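Local coordinates for RabGAP/TBC protein (Chlamydomonas reinhardtii, PDB 4P17) that probably acts as a GTPase-activating protein for Rab GTPases in the flagellum, through an all-helical TBC domain, at residues Val12-Gly17 and Pro242-Met247; Ser32-Ala37 and His297-Leu302; Glu62-Gly67 and Trp250-Tyr255. One frame throughout, in Å; residues are numbered along the deposited sequence.

Contact 1: Val12-Gly17 and Pro242-Met247; sequences VHDLYG and PSETVM
The N-terminal end of helix 243-256, with Pro242 at its N-cap position, receives a type I beta turn, Asp14 to Gly17, from the segment preceding helix 27-50. Asp14 faces the helix end. Its CG sits in the crowded position between backbone N and carbonyl carbon (chi1 65°), and its OD2 takes three bonds. Ser243 OG donates to Asp14 OD2 over 2.7 Å, from above the carboxylate plane. Water 1 and water 2 also donate to this oxygen and accept from Glu244 N and Ser243 N, so the carboxylate serves the first backbone N-H groups of the helix through solvent. In return, Leu15 N donates to Glu244 OE2 (2.9 Å), reached by the extended Glu244 chain; the same oxygen is salt-bridged to Arg30. Tyr16 meets Met247 tip to tip. The methyl CE of Met247 lies over one ring face, 4.0 Å from the centroid of Tyr16, a CH-pi contact, while Met247 CG touches Tyr16 CE2 at 3.7 Å; Tyr16 OH is bonded to Arg73. Gly17, at phi 92°, suits the end of the turn because a CB would strike the preceding carbonyl. Asp14 OD2 and Glu244 OE2 are like charges 4.7 Å apart that would probably repel, an effect Arg30 is likely to ease on the Glu244 side, while the helix end is likely to stabilise Asp14 as an anion.

Contact 2: Ser32-Ala37 and His297-Leu302; sequences SCDVNA and HQRDVL
Charge pairing comes first. Arg299 extends from CG to NE and directs NH2 at Asp34 OD1, a salt bridge of 2.9 Å lying in the guanidinium plane and meeting the oxygen nearly along its C-O axis. Water 5, also in that plane, accepts from Arg299 NH1 and is placed to donate to Asp34 OD1, so it can bridge the pair a second time. Among neutral donors, Asn36 ND2 gives a hydrogen bond of 2.8 Å to Asp300 OD2, approaching from above the carboxylate plane, with amide and carboxylate turned 29° apart. Asp300 N donates to the sulfur of Cys33 (N to SG 3.6 Å, N-H...S angle 159°), a long bond that suits the large, soft acceptor. Gln298, the N-cap of helix 299-306, bends at chi2 so that its OE1 accepts from Val301 N at 2.9 Å. Two more waters join the helices: water 3 links Ser32 OG, Gln298 NE2 and Asp300 OD2, and water 4 joins Cys33 O to Asp300 OD1. Packing is carried by Cys33, small enough to let the helices close in: its CB lies over the centre of the Arg299 guanidinium, 3.4 Å from CZ. Asp300 OD1 also pairs with Arg248. With a cation, an amide and waters around it, the Asp300 carboxylate would probably remain ionised, and Arg299, flat against Cys33 and bonded at its edge, is likely to have little freedom to rotate.

Contact 3: Glu62-Gly67 and Trp250-Tyr255; sequences EMIRKG and WDSLFY
Asp251 begins the contact, its CB directed at helix 57-65. Its backbone O meets the Ile64 methyl CG2 at 3.2 Å, and its OD2 lies 3.6 Å from Gly67 CA. That carboxylate is engaged further along: OD1 accepts from Trp77, while OD2 takes Val68 N and pairs with Arg73. Gly67, with phi 113°, leaves the helical path where a CB would collide with the preceding carbonyl, so glycine fits. One residue on, Ser252 is small enough for the backbones to come near, its CA 5.9 Å from Arg65 CA; its OG sits 3.8 Å from Arg65 CG, alongside a chain whose NE pairs with Glu256. At Tyr255, CG is anti to the backbone N (chi1 -176°), which swings the ring toward Ile64. Ile64 is extended at chi2 (179°), bringing CD1 to 3.5 Å from Tyr255 CD1, the two side chains crossing at about a right angle. An alanine at Ile64 would remove CG1, CG2 and CD1 and would probably loosen the packing against Asp251 and Tyr255. This is helix-to-helix packing within an all-helical TBC domain, in which the end of helix 57-65 is set against helix 243-256.

In the fold
Helix 243-256 is the common element: contact 1 uses its first turn and contact 3 a later part, their centres about 17 Å apart. Contact 2 brings helix 27-50 against helix 299-306, about 12 Å from contact 1 and 14 Å from contact 3, centre to centre. Contacts 1 and 2 touch, as where Arg299 CD packs on Glu244 O at 3.5 Å. Along the chain the segments run 12-17, 32-37, 62-67, then 242-247, 250-255 and 297-302. Thus early segments pack on late ones, at helix 243-256 in contacts 1 and 3 and at helix 299-306 in contact 2, tying the N-terminal region to the C-terminal part of the chain.

Contact 1: Val12-Gly17 and Pro242-Met247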
# COMPACT_ATOMS: atom_id res chain seq x y z
N VAL A 12 1.99 22.58 -0.28
CA VAL A 12 2.90 21.76 0.51
C VAL A 12 2.93 20.34 -0.03
O VAL A 12 1.92 19.83 -0.51
CB VAL A 12 2.50 21.76 2.00
CG1 VAL A 12 3.10 20.56 2.75
CG2 VAL A 12 2.90 23.06 2.65
N HIS A 13 4.08 19.67 0.07
CA HIS A 13 4.18 18.30 -0.39
C HIS A 13 4.63 17.38 0.75
O HIS A 13 5.20 17.85 1.78
CB HIS A 13 5.15 18.20 -1.56
CG HIS A 13 6.55 18.58 -1.20
ND1 HIS A 13 7.45 17.69 -0.65
CD2 HIS A 13 7.21 19.76 -1.31
CE1 HIS A 13 8.60 18.30 -0.43
NE2 HIS A 13 8.48 19.56 -0.82
N ASP A 14 4.41 16.09 0.55
CA ASP A 14 4.89 15.09 1.50
C ASP A 14 6.29 14.60 1.11
O ASP A 14 6.92 15.14 0.20
CB ASP A 14 3.89 13.92 1.63
CG ASP A 14 3.71 13.11 0.39
OD1 ASP A 14 4.58 13.15 -0.54
OD2 ASP A 14 2.68 12.40 0.38
N LEU A 15 6.77 13.58 1.81
CA LEU A 15 8.16 13.17 1.69
C LEU A 15 8.43 12.73 0.28
O LEU A 15 9.49 12.97 -0.28
CB LEU A 15 8.49 12.05 2.67
CG LEU A 15 9.84 11.38 2.43
CD1 LEU A 15 10.93 12.43 2.67
CD2 LEU A 15 10.01 10.16 3.34
N TYR A 16 7.43 12.09 -0.30
CA TYR A 16 7.59 11.48 -1.61
C TYR A 16 7.23 12.42 -2.75
O TYR A 16 7.23 12.02 -3.92
CB TYR A 16 6.72 10.23 -1.63
CG TYR A 16 7.31 9.14 -0.80
CD1 TYR A 16 8.46 8.47 -1.19
CD2 TYR A 16 6.74 8.80 0.41
CE1 TYR A 16 9.01 7.47 -0.41
CE2 TYR A 16 7.28 7.80 1.19
CZ TYR A 16 8.39 7.14 0.78
OH TYR A 16 8.90 6.17 1.60
N GLY A 17 6.94 13.67 -2.41
CA GLY A 17 6.69 14.70 -3.41
C GLY A 17 5.24 14.91 -3.82
O GLY A 17 4.98 15.66 -4.77
N PRO A 242 -2.74 9.28 2.46
CA PRO A 242 -1.50 9.99 2.15
C PRO A 242 -0.36 9.01 1.95
O PRO A 242 -0.32 7.99 2.61
CB PRO A 242 -1.25 10.84 3.39
CG PRO A 242 -2.63 11.10 3.91
CD PRO A 242 -3.36 9.81 3.68
N SER A 243 0.55 9.32 1.05
CA SER A 243 1.55 8.34 0.65
C SER A 243 2.43 7.81 1.79
O SER A 243 2.78 6.63 1.81
CB SER A 243 2.44 8.94 -0.46
OG SER A 243 3.40 9.79 0.10
N GLU A 244 2.78 8.64 2.77
CA GLU A 244 3.67 8.15 3.82
C GLU A 244 2.88 7.22 4.76
O GLU A 244 3.45 6.31 5.37
CB GLU A 244 4.29 9.30 4.60
CG GLU A 244 5.13 10.18 3.74
CD GLU A 244 5.79 11.27 4.50
OE1 GLU A 244 6.54 10.97 5.45
OE2 GLU A 244 5.53 12.45 4.16
N THR A 245 1.57 7.43 4.82
CA THR A 245 0.73 6.56 5.65
C THR A 245 0.60 5.22 4.94
O THR A 245 0.69 4.16 5.57
CB THR A 245 -0.60 7.21 5.89
OG1 THR A 245 -0.36 8.45 6.55
CG2 THR A 245 -1.47 6.37 6.74
N VAL A 246 0.39 5.28 3.62
CA VAL A 246 0.30 4.06 2.82
C VAL A 246 1.55 3.20 3.04
O VAL A 246 1.43 1.98 3.25
CB VAL A 246 0.17 4.35 1.30
CG1 VAL A 246 0.17 3.05 0.49
CG2 VAL A 246 -1.08 5.14 0.98
N MET A 247 2.73 3.81 3.00
CA MET A 247 3.97 3.02 3.05
C MET A 247 4.12 2.31 4.38
O MET A 247 4.73 1.24 4.44
CB MET A 247 5.21 3.90 2.82
CG MET A 247 5.15 4.78 1.65
SD MET A 247 5.06 3.87 0.13
CE MET A 247 5.16 5.28 -1.00
O HOH W 1 1.99 11.43 3.01
O HOH W 2 0.12 11.38 -0.62

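Contact 2: Ser32-Ala37 and His297-Leu302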
# COMPACT_ATOMS: atom_id res chain seq x y z
N SER A 32 5.05 14.72 14.63
CA SER A 32 5.11 13.63 15.59
C SER A 32 5.62 12.37 14.94
O SER A 32 6.44 11.67 15.50
CB SER A 32 3.74 13.37 16.22
OG SER A 32 3.84 12.37 17.24
N CYS A 33 5.13 12.05 13.74
CA CYS A 33 5.54 10.80 13.11
C CYS A 33 6.99 10.85 12.70
O CYS A 33 7.70 9.83 12.81
CB CYS A 33 4.66 10.49 11.92
SG CYS A 33 2.92 10.15 12.44
N ASP A 34 7.44 12.03 12.27
CA ASP A 34 8.82 12.19 11.87
C ASP A 34 9.74 12.08 13.09
O ASP A 34 10.83 11.51 13.00
CB ASP A 34 9.07 13.54 11.18
CG ASP A 34 8.48 13.62 9.77
OD1 ASP A 34 8.08 12.58 9.20
OD2 ASP A 34 8.46 14.76 9.22
N VAL A 35 9.32 12.65 14.22
CA VAL A 35 10.15 12.60 15.42
C VAL A 35 10.22 11.18 15.95
O VAL A 35 11.27 10.73 16.41
CB VAL A 35 9.67 13.55 16.55
CG1 VAL A 35 9.76 14.97 16.12
CG2 VAL A 35 8.30 13.23 16.99
N ASN A 36 9.12 10.45 15.91
CA ASN A 36 9.16 9.06 16.33
C ASN A 36 10.02 8.22 15.39
O ASN A 36 10.71 7.32 15.83
CB ASN A 36 7.75 8.47 16.39
CG ASN A 36 6.99 8.95 17.60
OD1 ASN A 36 7.59 9.44 18.56
ND2 ASN A 36 5.67 8.80 17.59
N ALA A 37 9.99 8.52 14.11
CA ALA A 37 10.86 7.82 13.17
C ALA A 37 12.34 8.06 13.50
O ALA A 37 13.18 7.19 13.34
CB ALA A 37 10.57 8.25 11.75
N HIS A 297 -3.00 11.55 8.17
CA HIS A 297 -1.57 11.80 8.24
C HIS A 297 -0.92 11.17 9.46
O HIS A 297 0.28 10.97 9.48
CB HIS A 297 -1.31 13.32 8.21
CG HIS A 297 -1.73 13.95 6.93
ND1 HIS A 297 -1.03 13.77 5.75
CD2 HIS A 297 -2.80 14.71 6.62
CE1 HIS A 297 -1.64 14.42 4.78
NE2 HIS A 297 -2.72 15.00 5.28
N GLN A 298 -1.74 10.77 10.44
CA GLN A 298 -1.21 10.19 11.66
C GLN A 298 -0.92 8.72 11.43
O GLN A 298 -1.68 7.82 11.84
CB GLN A 298 -2.20 10.38 12.83
CG GLN A 298 -1.58 10.98 14.08
CD GLN A 298 -0.25 10.35 14.45
OE1 GLN A 298 0.07 9.24 14.04
NE2 GLN A 298 0.54 11.08 15.22
N ARG A 299 0.18 8.45 10.74
CA ARG A 299 0.51 7.07 10.40
C ARG A 299 0.93 6.23 11.62
O ARG A 299 0.72 5.02 11.66
CB ARG A 299 1.60 7.05 9.31
CG ARG A 299 2.89 7.76 9.65
CD ARG A 299 3.72 7.93 8.42
NE ARG A 299 5.06 8.43 8.74
CZ ARG A 299 5.40 9.71 8.73
NH1 ARG A 299 4.51 10.65 8.43
NH2 ARG A 299 6.64 10.04 9.02
N ASP A 300 1.45 6.88 12.65
CA ASP A 300 1.80 6.17 13.86
C ASP A 300 0.54 5.62 14.54
O ASP A 300 0.47 4.44 14.93
CB ASP A 300 2.54 7.07 14.86
CG ASP A 300 3.99 7.35 14.50
OD1 ASP A 300 4.61 6.60 13.71
OD2 ASP A 300 4.53 8.31 15.10
N VAL A 301 -0.45 6.48 14.68
CA VAL A 301 -1.69 6.09 15.33
C VAL A 301 -2.44 5.07 14.49
O VAL A 301 -3.08 4.14 15.03
CB VAL A 301 -2.55 7.30 15.61
CG1 VAL A 301 -3.94 6.89 16.11
CG2 VAL A 301 -1.82 8.19 16.61
N LEU A 302 -2.39 5.21 13.17
CA LEU A 302 -3.06 4.21 12.33
C LEU A 302 -2.50 2.82 12.61
O LEU A 302 -3.26 1.85 12.75
CB LEU A 302 -2.93 4.52 10.83
CG LEU A 302 -3.67 3.50 9.94
CD1 LEU A 302 -5.18 3.47 10.22
CD2 LEU A 302 -3.42 3.82 8.46
O HOH W 3 2.99 9.79 16.43
O HOH W 4 6.89 7.29 12.58
O HOH W 5 5.57 13.03 7.89

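Contact 3: Glu62-Gly67 and Trp250-Tyr255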
# COMPACT_ATOMS: atom_id res chain seq x y z
N GLU A 62 8.24 -6.23 15.33
CA GLU A 62 8.04 -5.00 16.12
C GLU A 62 8.61 -3.75 15.44
O GLU A 62 7.96 -2.71 15.37
CB GLU A 62 8.68 -5.12 17.52
CG GLU A 62 7.98 -6.07 18.51
CD GLU A 62 8.74 -6.27 19.83
OE1 GLU A 62 9.82 -5.65 20.04
OE2 GLU A 62 8.24 -7.05 20.67
N MET A 63 9.84 -3.84 14.96
CA MET A 63 10.48 -2.73 14.27
C MET A 63 9.71 -2.30 13.03
O MET A 63 9.49 -1.10 12.81
CB MET A 63 11.91 -3.09 13.88
CG MET A 63 12.85 -3.27 15.06
SD MET A 63 14.49 -3.84 14.54
CE MET A 63 15.18 -2.34 13.83
N ILE A 64 9.26 -3.29 12.25
CA ILE A 64 8.60 -3.03 11.00
C ILE A 64 7.24 -2.42 11.30
O ILE A 64 6.79 -1.51 10.61
CB ILE A 64 8.49 -4.33 10.14
CG1 ILE A 64 9.87 -4.64 9.59
CG2 ILE A 64 7.52 -4.12 8.96
CD1 ILE A 64 9.99 -5.89 8.74
N ARG A 65 6.60 -2.88 12.37
CA ARG A 65 5.35 -2.27 12.77
C ARG A 65 5.48 -0.80 13.17
O ARG A 65 4.52 -0.07 13.06
CB ARG A 65 4.74 -3.07 13.92
CG ARG A 65 4.01 -4.32 13.47
CD ARG A 65 3.31 -5.02 14.64
NE ARG A 65 2.60 -6.21 14.18
CZ ARG A 65 1.82 -6.97 14.95
NH1 ARG A 65 1.61 -6.65 16.23
NH2 ARG A 65 1.23 -8.03 14.44
N LYS A 66 6.65 -0.38 13.68
CA LYS A 66 6.88 1.02 14.02
C LYS A 66 7.30 1.90 12.82
O LYS A 66 7.39 3.12 12.94
CB LYS A 66 7.95 1.12 15.10
CG LYS A 66 7.52 0.64 16.49
CD LYS A 66 8.71 0.49 17.42
N GLY A 67 7.55 1.27 11.68
CA GLY A 67 7.92 2.01 10.49
C GLY A 67 9.34 1.77 10.03
O GLY A 67 10.31 1.93 10.78
N TRP A 250 2.33 -0.76 4.01
CA TRP A 250 3.11 -1.63 3.12
C TRP A 250 4.29 -2.26 3.85
O TRP A 250 4.62 -3.45 3.62
CB TRP A 250 3.58 -0.83 1.91
CG TRP A 250 2.48 -0.53 0.88
CD1 TRP A 250 1.09 -0.67 1.05
CD2 TRP A 250 2.67 -0.06 -0.46
NE1 TRP A 250 0.45 -0.31 -0.13
CE2 TRP A 250 1.39 0.08 -1.06
CE3 TRP A 250 3.81 0.25 -1.23
CZ2 TRP A 250 1.22 0.52 -2.39
CZ3 TRP A 250 3.63 0.70 -2.56
CH2 TRP A 250 2.34 0.82 -3.11
N ASP A 251 4.92 -1.49 4.73
CA ASP A 251 5.98 -2.04 5.61
C ASP A 251 5.51 -3.37 6.21
O ASP A 251 6.16 -4.39 6.09
CB ASP A 251 6.36 -1.11 6.76
CG ASP A 251 7.08 0.16 6.31
OD1 ASP A 251 7.60 0.17 5.19
OD2 ASP A 251 7.15 1.15 7.10
N SER A 252 4.38 -3.34 6.89
CA SER A 252 3.89 -4.56 7.52
C SER A 252 3.27 -5.57 6.55
O SER A 252 3.36 -6.78 6.78
CB SER A 252 2.90 -4.21 8.62
OG SER A 252 3.64 -3.64 9.71
N LEU A 253 2.66 -5.10 5.47
CA LEU A 253 2.12 -6.00 4.45
C LEU A 253 3.20 -6.90 3.87
O LEU A 253 2.99 -8.11 3.64
CB LEU A 253 1.46 -5.22 3.31
CG LEU A 253 0.95 -6.03 2.11
CD1 LEU A 253 -0.17 -7.00 2.54
CD2 LEU A 253 0.48 -5.13 0.96
N PHE A 254 4.34 -6.30 3.57
CA PHE A 254 5.44 -7.02 2.92
C PHE A 254 6.19 -7.92 3.90
O PHE A 254 7.06 -8.66 3.48
CB PHE A 254 6.45 -6.03 2.27
CG PHE A 254 5.88 -5.27 1.08
CD1 PHE A 254 5.08 -5.91 0.15
CD2 PHE A 254 6.11 -3.92 0.92
CE1 PHE A 254 4.54 -5.22 -0.92
CE2 PHE A 254 5.54 -3.24 -0.14
CZ PHE A 254 4.77 -3.89 -1.05
N TYR A 255 5.84 -7.87 5.18
CA TYR A 255 6.45 -8.76 6.18
C TYR A 255 5.46 -9.75 6.81
O TYR A 255 5.76 -10.94 6.95
CB TYR A 255 7.10 -7.93 7.28
CG TYR A 255 7.82 -8.80 8.27
CD1 TYR A 255 9.10 -9.24 8.01
CD2 TYR A 255 7.22 -9.15 9.46
CE1 TYR A 255 9.77 -10.04 8.92
CE2 TYR A 255 7.88 -9.95 10.37
CZ TYR A 255 9.15 -10.38 10.09
OH TYR A 255 9.78 -11.16 11.01